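Local atomic coordinates of capsule biosynthesis protein capD (Bacillus anthracis, PDB entry 3G9K), a protein that cleaves the poly-gamma-D-glutamate capsule of Bacillus anthracis and joins the fragments by an amide bond to meso-diaminopimelic acid in the peptidoglycan. Residues Y53-H61 with Y130-L141; M143-R151 with F160-E168. All coordinates share one frame; numbering follows the deposited sequence.

Contact 1: Y53-H61 with Y130-L141; sequences YVLGVVELH and YAEKGFKVDDSL
Asp138 OD1 is held by two donors: a water that also donates to Val58 O, 2.7 Å from that oxygen, and the backbone N of Leu141, 3.0 Å from OD1. The second bond is an N-cap interaction at the start of helix 139-152, and it meets the carboxylate from above its plane, 40° out of it. Through the water, this cap reaches the C-terminal end of helix 44-58, within the longer chain of a gamma-glutamyltransferase-family enzyme of the Ntn-hydrolase type. No direct hydrogen bond joins the two segments, and the rest of the contact is mainly apolar packing.

At its centre the Phe135 ring offers one face to the last helical turn. Val58 CA lies 3.9 Å from the ring centroid and 20° off the normal, a CH-pi contact, while Val58 CG1 approaches Phe135 CG at 3.8 Å. Strand 135-136, pairing with strand 172-173 through Leu173, fixes the backbone of this residue.

The neighbouring Val57 points its CG1 at the end of helix 120-133. With this methyl anti to the backbone N (chi1 171°), it reaches Ala131 N at 3.7 Å and Tyr130 CB at 3.8 Å, the Val57 and Tyr130 side chains crossing at about a right angle. Val57 O accepts from Gln175 NE2, which ties the helix end to a neighbouring loop.

Past the helix, Leu60 and Leu141 meet through their CD2 methyls. The other methyl of Leu141, CD1, lies obliquely to the His61 imidazole, 3.5 Å from His61 ND1, a buried nitrogen with no hydrogen-bonding partner in the model.

Contact 2: M143-R151 with F160-E168; sequences MRLDLAKPR and FYPNGEPIE
Tyr161 OH donates to the backbone oxygen of Leu145 at 2.8 Å, the one hydrogen bond between residues 143-151 of helix 139-152 and the loop 160-168. It comes in from the side of the carbonyl: the C=O...donor angle is 118° and the hydroxyl is tilted 31° from the carbonyl plane. Leu145 O also takes weak bonds from Ala148 N and Lys149 N, so the phenol adds to the helix's own bonding.

Apolar packing centres on Leu145, whose two methyls divide the loop between them. CD1 meets Ile167 CG2 at 3.8 Å and lies beside Phe160 O, whereas CD2 touches Phe160 CB and comes within 3.7 Å of Tyr161 CZ. Beyond it, the Pro166 ring rests on the helix backbone, with CG 3.7 Å from Asp146 CA.

After helix 139-152 the chain folds back against it before entering strand 172-173. The loop is pinched at its base by Ile167 N bonding to Phe160 O, and Gly164 N bonds to Tyr161 O to close a beta turn. Ile167 O is bound in addition by Thr142 OG1, and Phe24 of the second chain packs on Leu145 and Ala148.

Contacts of the lysine chain form the remaining group. Lys149 runs extended past the Tyr161 ring, its CG 3.7 Å from Tyr161 CE2 and oblique to the ring. The extended chain carries Lys149 CE to 3.3 Å from Gly164 O; the bend at chi4 (-47°) turns only the terminal NZ.

Both contacts use helix 139-152, contact 1 at its capped first turn and contact 2 farther along. Contact 1 is a buried junction where the ends of two other helices and a short strand converge, and methyl-to-ring packing and a bridging water replace direct hydrogen bonds. Contact 2 is only partly buried, its centre about 24 Å from the centre of the chain against about 16 Å for contact 1, and joins the helix to an irregular loop through a direct side-chain-to-backbone bond, with aliphatic lysine contacts at its margin. They meet, among other places, where Leu60 CD1 lies 3.8 Å from Phe160 CE1, and the second chain packs on both.

Contact 1: Y53-H61 with Y130-L141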
loop_
_atom_site.group_PDB
_atom_site.type_symbol
_atom_site.label_atom_id
_atom_site.label_comp_id
_atom_site.label_asym_id
_atom_site.label_seq_id
_atom_site.Cartn_x
_atom_site.Cartn_y
_atom_site.Cartn_z
ATOM N N TYR A 53 -3.571 10.976 -5.601
ATOM C CA TYR A 53 -4.841 11.710 -5.590
ATOM C C TYR A 53 -6.019 11.065 -6.407
ATOM O O TYR A 53 -7.175 11.097 -5.994
ATOM C CB TYR A 53 -4.576 13.165 -6.004
ATOM C CG TYR A 53 -4.264 14.118 -4.871
ATOM C CD1 TYR A 53 -2.984 14.586 -4.654
ATOM C CD2 TYR A 53 -5.280 14.602 -4.063
ATOM C CE1 TYR A 53 -2.715 15.538 -3.611
ATOM C CE2 TYR A 53 -5.029 15.489 -3.065
ATOM C CZ TYR A 53 -3.741 15.959 -2.832
ATOM O OH TYR A 53 -3.563 16.835 -1.810
ATOM N N VAL A 54 -5.740 10.499 -7.577
ATOM C CA VAL A 54 -6.747 9.798 -8.379
ATOM C C VAL A 54 -7.351 8.584 -7.629
ATOM O O VAL A 54 -8.569 8.417 -7.581
ATOM C CB VAL A 54 -6.144 9.375 -9.762
ATOM C CG1 VAL A 54 -6.999 8.311 -10.429
ATOM C CG2 VAL A 54 -5.934 10.634 -10.634
ATOM N N LEU A 55 -6.489 7.812 -6.986
ATOM C CA LEU A 55 -6.836 6.644 -6.189
ATOM C C LEU A 55 -7.738 7.079 -5.042
ATOM O O LEU A 55 -8.737 6.401 -4.757
ATOM C CB LEU A 55 -5.580 5.917 -5.690
ATOM C CG LEU A 55 -4.871 5.058 -6.747
ATOM C CD1 LEU A 55 -3.549 4.629 -6.163
ATOM C CD2 LEU A 55 -5.728 3.881 -7.210
ATOM N N GLY A 56 -7.456 8.230 -4.434
ATOM C CA GLY A 56 -8.319 8.771 -3.357
ATOM C C GLY A 56 -9.711 9.082 -3.849
ATOM O O GLY A 56 -10.710 9.091 -3.092
ATOM N N VAL A 57 -9.817 9.353 -5.140
ATOM C CA VAL A 57 -11.143 9.644 -5.719
ATOM C C VAL A 57 -11.856 8.390 -6.233
ATOM O O VAL A 57 -13.026 8.148 -5.936
ATOM C CB VAL A 57 -11.018 10.692 -6.854
ATOM C CG1 VAL A 57 -12.339 10.825 -7.577
ATOM C CG2 VAL A 57 -10.572 12.045 -6.290
ATOM N N VAL A 58 -11.165 7.587 -7.024
ATOM C CA VAL A 58 -11.808 6.482 -7.728
ATOM C C VAL A 58 -11.713 5.158 -6.969
ATOM O O VAL A 58 -12.445 4.195 -7.277
ATOM C CB VAL A 58 -11.231 6.321 -9.185
ATOM C CG1 VAL A 58 -11.360 7.645 -9.974
ATOM C CG2 VAL A 58 -9.753 5.850 -9.152
ATOM N N GLU A 59 -10.772 5.068 -6.036
ATOM C CA GLU A 59 -10.619 3.882 -5.216
ATOM C C GLU A 59 -10.763 4.275 -3.739
ATOM O O GLU A 59 -9.974 3.887 -2.903
ATOM C CB GLU A 59 -9.267 3.223 -5.459
ATOM C CG GLU A 59 -9.283 1.810 -5.000
ATOM C CD GLU A 59 -7.911 1.164 -5.034
ATOM O OE1 GLU A 59 -6.933 1.818 -4.609
ATOM O OE2 GLU A 59 -7.830 0.006 -5.486
ATOM N N LEU A 60 -11.796 5.064 -3.484
ATOM C CA LEU A 60 -12.008 5.818 -2.243
ATOM C C LEU A 60 -12.162 4.999 -0.976
ATOM O O LEU A 60 -11.878 5.496 0.138
ATOM C CB LEU A 60 -13.220 6.732 -2.446
ATOM C CG LEU A 60 -14.560 6.017 -2.670
ATOM C CD1 LEU A 60 -15.389 6.137 -1.338
ATOM C CD2 LEU A 60 -15.340 6.561 -3.856
ATOM N N HIS A 61 -12.538 3.738 -1.143
ATOM C CA HIS A 61 -12.636 2.804 -0.010
ATOM C C HIS A 61 -11.294 2.506 0.567
ATOM O O HIS A 61 -11.199 2.202 1.746
ATOM C CB HIS A 61 -13.304 1.482 -0.406
ATOM C CG HIS A 61 -12.752 0.841 -1.642
ATOM N ND1 HIS A 61 -13.060 1.291 -2.913
ATOM C CD2 HIS A 61 -11.908 -0.196 -1.801
ATOM C CE1 HIS A 61 -12.443 0.535 -3.800
ATOM N NE2 HIS A 61 -11.754 -0.390 -3.152
ATOM N N TYR A 130 -12.267 13.736 -12.093
ATOM C CA TYR A 130 -13.031 12.539 -11.692
ATOM C C TYR A 130 -13.981 12.807 -10.539
ATOM O O TYR A 130 -15.082 12.276 -10.535
ATOM C CB TYR A 130 -12.111 11.353 -11.353
ATOM C CG TYR A 130 -11.350 10.773 -12.530
ATOM C CD1 TYR A 130 -12.017 10.280 -13.657
ATOM C CD2 TYR A 130 -9.971 10.662 -12.497
ATOM C CE1 TYR A 130 -11.318 9.741 -14.733
ATOM C CE2 TYR A 130 -9.277 10.135 -13.550
ATOM C CZ TYR A 130 -9.948 9.675 -14.673
ATOM O OH TYR A 130 -9.231 9.150 -15.733
ATOM N N ALA A 131 -13.597 13.677 -9.605
ATOM C CA ALA A 131 -14.513 14.106 -8.527
ATOM C C ALA A 131 -15.710 14.881 -9.119
ATOM O O ALA A 131 -16.844 14.583 -8.826
ATOM C CB ALA A 131 -13.786 14.967 -7.501
ATOM N N GLU A 132 -15.419 15.838 -9.991
ATOM C CA GLU A 132 -16.413 16.789 -10.456
ATOM C C GLU A 132 -17.258 16.216 -11.574
ATOM O O GLU A 132 -18.482 16.372 -11.559
ATOM C CB GLU A 132 -15.760 18.056 -10.990
ATOM C CG GLU A 132 -16.753 19.154 -11.281
ATOM C CD GLU A 132 -16.732 20.250 -10.233
ATOM O OE1 GLU A 132 -15.696 20.961 -10.174
ATOM O OE2 GLU A 132 -17.747 20.410 -9.486
ATOM N N LYS A 133 -16.587 15.578 -12.543
ATOM C CA LYS A 133 -17.262 15.007 -13.704
ATOM C C LYS A 133 -17.737 13.580 -13.471
ATOM O O LYS A 133 -18.681 13.141 -14.109
ATOM C CB LYS A 133 -16.359 15.063 -14.936
ATOM C CG LYS A 133 -15.769 16.434 -15.246
ATOM C CD LYS A 133 -16.799 17.441 -15.625
ATOM C CE LYS A 133 -16.159 18.753 -16.091
ATOM N NZ LYS A 133 -15.436 18.624 -17.416
ATOM N N GLY A 134 -17.050 12.834 -12.602
ATOM C CA GLY A 134 -17.477 11.489 -12.259
ATOM C C GLY A 134 -16.585 10.426 -12.865
ATOM O O GLY A 134 -15.698 10.722 -13.658
ATOM N N PHE A 135 -16.814 9.183 -12.444
ATOM C CA PHE A 135 -16.151 8.012 -13.023
ATOM C C PHE A 135 -17.084 6.814 -12.891
ATOM O O PHE A 135 -17.986 6.816 -12.072
ATOM C CB PHE A 135 -14.831 7.720 -12.303
ATOM C CG PHE A 135 -15.015 7.176 -10.939
ATOM C CD1 PHE A 135 -14.903 5.804 -10.694
ATOM C CD2 PHE A 135 -15.304 8.017 -9.886
ATOM C CE1 PHE A 135 -15.087 5.289 -9.431
ATOM C CE2 PHE A 135 -15.488 7.509 -8.622
ATOM C CZ PHE A 135 -15.408 6.136 -8.400
ATOM N N LYS A 136 -16.882 5.801 -13.725
ATOM C CA LYS A 136 -17.759 4.633 -13.725
ATOM C C LYS A 136 -17.383 3.719 -12.587
ATOM O O LYS A 136 -16.227 3.284 -12.496
ATOM C CB LYS A 136 -17.657 3.868 -15.051
ATOM C CG LYS A 136 -18.703 4.337 -16.090
ATOM C CD LYS A 136 -18.785 3.356 -17.302
ATOM C CE LYS A 136 -19.398 1.977 -16.921
ATOM N NZ LYS A 136 -19.193 0.872 -17.921
ATOM N N VAL A 137 -18.334 3.424 -11.713
ATOM C CA VAL A 137 -18.015 2.559 -10.585
ATOM C C VAL A 137 -17.844 1.131 -11.106
ATOM O O VAL A 137 -18.431 0.761 -12.127
ATOM C CB VAL A 137 -19.008 2.696 -9.367
ATOM C CG1 VAL A 137 -19.654 4.084 -9.309
ATOM C CG2 VAL A 137 -20.046 1.640 -9.351
ATOM N N ASP A 138 -16.974 0.376 -10.447
ATOM C CA ASP A 138 -16.726 -1.021 -10.793
ATOM C C ASP A 138 -17.355 -1.966 -9.784
ATOM O O ASP A 138 -17.903 -1.546 -8.757
ATOM C CB ASP A 138 -15.216 -1.304 -10.918
ATOM C CG ASP A 138 -14.431 -1.005 -9.654
ATOM O OD1 ASP A 138 -14.996 -0.596 -8.631
ATOM O OD2 ASP A 138 -13.204 -1.160 -9.689
ATOM N N ASP A 139 -17.254 -3.258 -10.080
ATOM C CA ASP A 139 -17.795 -4.299 -9.214
ATOM C C ASP A 139 -17.200 -4.296 -7.812
ATOM O O ASP A 139 -17.888 -4.629 -6.854
ATOM C CB ASP A 139 -17.609 -5.671 -9.873
ATOM C CG ASP A 139 -18.413 -5.805 -11.167
ATOM O OD1 ASP A 139 -19.668 -5.870 -11.099
ATOM O OD2 ASP A 139 -17.786 -5.824 -12.258
ATOM N N SER A 140 -15.934 -3.923 -7.683
ATOM C CA SER A 140 -15.281 -3.960 -6.382
ATOM C C SER A 140 -15.732 -2.827 -5.424
ATOM O O SER A 140 -15.824 -3.019 -4.211
ATOM C CB SER A 140 -13.785 -3.876 -6.575
ATOM O OG SER A 140 -13.494 -2.737 -7.382
ATOM N N LEU A 141 -15.962 -1.644 -5.958
ATOM C CA LEU A 141 -16.478 -0.551 -5.131
ATOM C C LEU A 141 -17.927 -0.860 -4.701
ATOM O O LEU A 141 -18.279 -0.661 -3.539
ATOM C CB LEU A 141 -16.400 0.790 -5.855
ATOM C CG LEU A 141 -16.983 1.992 -5.089
ATOM C CD1 LEU A 141 -16.345 2.152 -3.725
ATOM C CD2 LEU A 141 -16.868 3.280 -5.887
HETATM O O HOH W 1 -13.278 1.666 -7.318
#

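Contact 2: M143-R151 with F160-E168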
loop_
_atom_site.group_PDB
_atom_site.type_symbol
_atom_site.label_atom_id
_atom_site.label_comp_id
_atom_site.label_asym_id
_atom_site.label_seq_id
_atom_site.Cartn_x
_atom_site.Cartn_y
_atom_site.Cartn_z
HETATM N N MSE A 143 -19.285 -3.835 -4.205
HETATM C CA MSE A 143 -19.198 -4.864 -3.169
HETATM C C MSE A 143 -18.618 -4.340 -1.844
HETATM O O MSE A 143 -19.064 -4.735 -0.767
HETATM C CB MSE A 143 -18.403 -6.066 -3.677
HETATM C CG MSE A 143 -18.129 -7.105 -2.609
HETATM SE SE MSE A 143 -16.414 -6.808 -1.777
HETATM C CE MSE A 143 -15.439 -8.063 -2.898
ATOM N N ARG A 144 -17.576 -3.521 -1.904
ATOM C CA ARG A 144 -17.074 -2.844 -0.732
ATOM C C ARG A 144 -18.140 -2.042 0.009
ATOM O O ARG A 144 -18.208 -2.097 1.246
ATOM C CB ARG A 144 -15.928 -1.922 -1.127
ATOM C CG ARG A 144 -14.619 -2.678 -1.262
ATOM C CD ARG A 144 -13.996 -2.855 0.082
ATOM N NE ARG A 144 -13.225 -4.081 0.152
ATOM C CZ ARG A 144 -13.711 -5.279 0.467
ATOM N NH1 ARG A 144 -14.989 -5.447 0.763
ATOM N NH2 ARG A 144 -12.900 -6.328 0.484
ATOM N N LEU A 145 -18.933 -1.291 -0.739
ATOM C CA LEU A 145 -20.011 -0.506 -0.159
ATOM C C LEU A 145 -21.064 -1.433 0.467
ATOM O O LEU A 145 -21.536 -1.198 1.594
ATOM C CB LEU A 145 -20.658 0.382 -1.215
ATOM C CG LEU A 145 -19.881 1.655 -1.575
ATOM C CD1 LEU A 145 -20.417 2.281 -2.818
ATOM C CD2 LEU A 145 -19.972 2.630 -0.405
ATOM N N ASP A 146 -21.402 -2.497 -0.264
ATOM C CA ASP A 146 -22.351 -3.489 0.212
ATOM C C ASP A 146 -21.935 -4.040 1.557
ATOM O O ASP A 146 -22.697 -3.965 2.514
ATOM C CB ASP A 146 -22.506 -4.626 -0.820
ATOM C CG ASP A 146 -23.460 -5.688 -0.342
ATOM O OD1 ASP A 146 -24.651 -5.551 -0.613
ATOM O OD2 ASP A 146 -23.018 -6.601 0.381
ATOM N N LEU A 147 -20.709 -4.551 1.657
ATOM C CA LEU A 147 -20.198 -5.118 2.879
ATOM C C LEU A 147 -20.024 -4.113 4.010
ATOM O O LEU A 147 -20.084 -4.513 5.193
ATOM C CB LEU A 147 -18.858 -5.809 2.657
ATOM C CG LEU A 147 -18.910 -7.014 1.711
ATOM C CD1 LEU A 147 -17.509 -7.627 1.536
ATOM C CD2 LEU A 147 -19.946 -8.033 2.200
ATOM N N ALA A 148 -19.780 -2.843 3.665
ATOM C CA ALA A 148 -19.580 -1.808 4.681
ATOM C C ALA A 148 -20.891 -1.201 5.177
ATOM O O ALA A 148 -20.907 -0.525 6.204
ATOM C CB ALA A 148 -18.637 -0.681 4.147
ATOM N N LYS A 149 -21.978 -1.389 4.444
ATOM C CA LYS A 149 -23.211 -0.661 4.720
ATOM C C LYS A 149 -23.637 -0.739 6.199
ATOM O O LYS A 149 -24.082 0.279 6.771
ATOM C CB LYS A 149 -24.294 -1.147 3.776
ATOM C CG LYS A 149 -25.639 -0.430 3.819
ATOM C CD LYS A 149 -26.588 -1.075 2.839
ATOM C CE LYS A 149 -28.029 -0.539 3.024
ATOM N NZ LYS A 149 -28.422 -0.543 4.481
ATOM N N PRO A 150 -23.569 -1.940 6.812
ATOM C CA PRO A 150 -23.904 -2.025 8.257
ATOM C C PRO A 150 -23.091 -1.137 9.202
ATOM O O PRO A 150 -23.627 -0.621 10.214
ATOM C CB PRO A 150 -23.628 -3.507 8.574
ATOM C CG PRO A 150 -24.004 -4.214 7.270
ATOM C CD PRO A 150 -23.338 -3.291 6.253
ATOM N N ARG A 151 -21.802 -1.000 8.916
ATOM C CA ARG A 151 -20.925 -0.180 9.712
ATOM C C ARG A 151 -21.034 1.335 9.377
ATOM O O ARG A 151 -20.887 2.157 10.281
ATOM C CB ARG A 151 -19.494 -0.661 9.542
ATOM C CG ARG A 151 -18.519 -0.121 10.532
ATOM C CD ARG A 151 -17.198 -0.865 10.451
ATOM N NE ARG A 151 -16.733 -0.976 9.066
ATOM C CZ ARG A 151 -16.033 -0.033 8.426
ATOM N NH1 ARG A 151 -15.666 1.073 9.042
ATOM N NH2 ARG A 151 -15.676 -0.226 7.162
ATOM N N PHE A 160 -23.308 7.401 -2.438
ATOM C CA PHE A 160 -22.762 6.049 -2.499
ATOM C C PHE A 160 -23.819 4.966 -2.385
ATOM O O PHE A 160 -23.546 3.809 -2.710
ATOM C CB PHE A 160 -21.767 5.842 -1.362
ATOM C CG PHE A 160 -20.667 6.853 -1.349
ATOM C CD1 PHE A 160 -19.665 6.817 -2.318
ATOM C CD2 PHE A 160 -20.629 7.843 -0.382
ATOM C CE1 PHE A 160 -18.641 7.749 -2.303
ATOM C CE2 PHE A 160 -19.612 8.780 -0.360
ATOM C CZ PHE A 160 -18.587 8.707 -1.307
ATOM N N TYR A 161 -24.995 5.340 -1.868
ATOM C CA TYR A 161 -26.119 4.416 -1.680
ATOM C C TYR A 161 -27.393 5.007 -2.249
ATOM O O TYR A 161 -28.317 5.253 -1.514
ATOM C CB TYR A 161 -26.330 4.090 -0.213
ATOM C CG TYR A 161 -25.182 3.376 0.452
ATOM C CD1 TYR A 161 -24.167 4.103 1.080
ATOM C CD2 TYR A 161 -25.082 1.987 0.432
ATOM C CE1 TYR A 161 -23.118 3.469 1.703
ATOM C CE2 TYR A 161 -24.007 1.322 1.063
ATOM C CZ TYR A 161 -23.022 2.077 1.685
ATOM O OH TYR A 161 -21.945 1.469 2.325
ATOM N N PRO A 162 -27.444 5.206 -3.568
ATOM C CA PRO A 162 -28.619 5.736 -4.261
ATOM C C PRO A 162 -29.855 4.846 -4.069
ATOM O O PRO A 162 -29.792 3.632 -4.281
ATOM C CB PRO A 162 -28.183 5.711 -5.729
ATOM C CG PRO A 162 -26.741 5.732 -5.683
ATOM C CD PRO A 162 -26.379 4.890 -4.529
ATOM N N ASN A 163 -30.959 5.458 -3.661
ATOM C CA ASN A 163 -32.178 4.729 -3.307
ATOM C C ASN A 163 -31.943 3.655 -2.241
ATOM O O ASN A 163 -32.634 2.642 -2.216
ATOM C CB ASN A 163 -32.828 4.131 -4.564
ATOM C CG ASN A 163 -33.429 5.193 -5.475
ATOM O OD1 ASN A 163 -34.332 5.934 -5.073
ATOM N ND2 ASN A 163 -32.945 5.261 -6.704
ATOM N N GLY A 164 -30.951 3.877 -1.377
ATOM C CA GLY A 164 -30.699 3.020 -0.226
ATOM C C GLY A 164 -29.785 1.837 -0.436
ATOM O O GLY A 164 -29.405 1.178 0.536
ATOM N N GLU A 165 -29.416 1.570 -1.689
ATOM C CA GLU A 165 -28.583 0.425 -2.041
ATOM C C GLU A 165 -27.239 0.890 -2.617
ATOM O O GLU A 165 -27.163 1.975 -3.174
ATOM C CB GLU A 165 -29.311 -0.441 -3.066
ATOM C CG GLU A 165 -30.677 -0.987 -2.577
ATOM C CD GLU A 165 -30.532 -2.122 -1.604
ATOM O OE1 GLU A 165 -29.923 -3.142 -1.973
ATOM O OE2 GLU A 165 -31.018 -2.003 -0.451
ATOM N N PRO A 166 -26.185 0.061 -2.493
ATOM C CA PRO A 166 -24.862 0.407 -3.055
ATOM C C PRO A 166 -24.929 0.786 -4.518
ATOM O O PRO A 166 -25.559 0.063 -5.284
ATOM C CB PRO A 166 -24.062 -0.886 -2.934
ATOM C CG PRO A 166 -24.760 -1.705 -1.905
ATOM C CD PRO A 166 -26.189 -1.245 -1.822
ATOM N N ILE A 167 -24.260 1.880 -4.908
ATOM C CA ILE A 167 -24.239 2.322 -6.306
ATOM C C ILE A 167 -23.742 1.162 -7.161
ATOM O O ILE A 167 -22.808 0.448 -6.778
ATOM C CB ILE A 167 -23.404 3.638 -6.517
ATOM C CG1 ILE A 167 -23.537 4.140 -7.958
ATOM C CG2 ILE A 167 -21.944 3.430 -6.132
ATOM C CD1 ILE A 167 -22.989 5.557 -8.214
ATOM N N GLU A 168 -24.410 0.944 -8.288
ATOM C CA GLU A 168 -24.222 -0.283 -9.088
ATOM C C GLU A 168 -23.060 -0.135 -10.049
ATOM O O GLU A 168 -22.781 0.952 -10.542
ATOM C CB GLU A 168 -25.510 -0.639 -9.871
ATOM C CG GLU A 168 -26.710 -0.830 -8.974
ATOM C CD GLU A 168 -27.941 -1.329 -9.696
ATOM O OE1 GLU A 168 -28.455 -0.631 -10.613
ATOM O OE2 GLU A 168 -28.415 -2.425 -9.314
#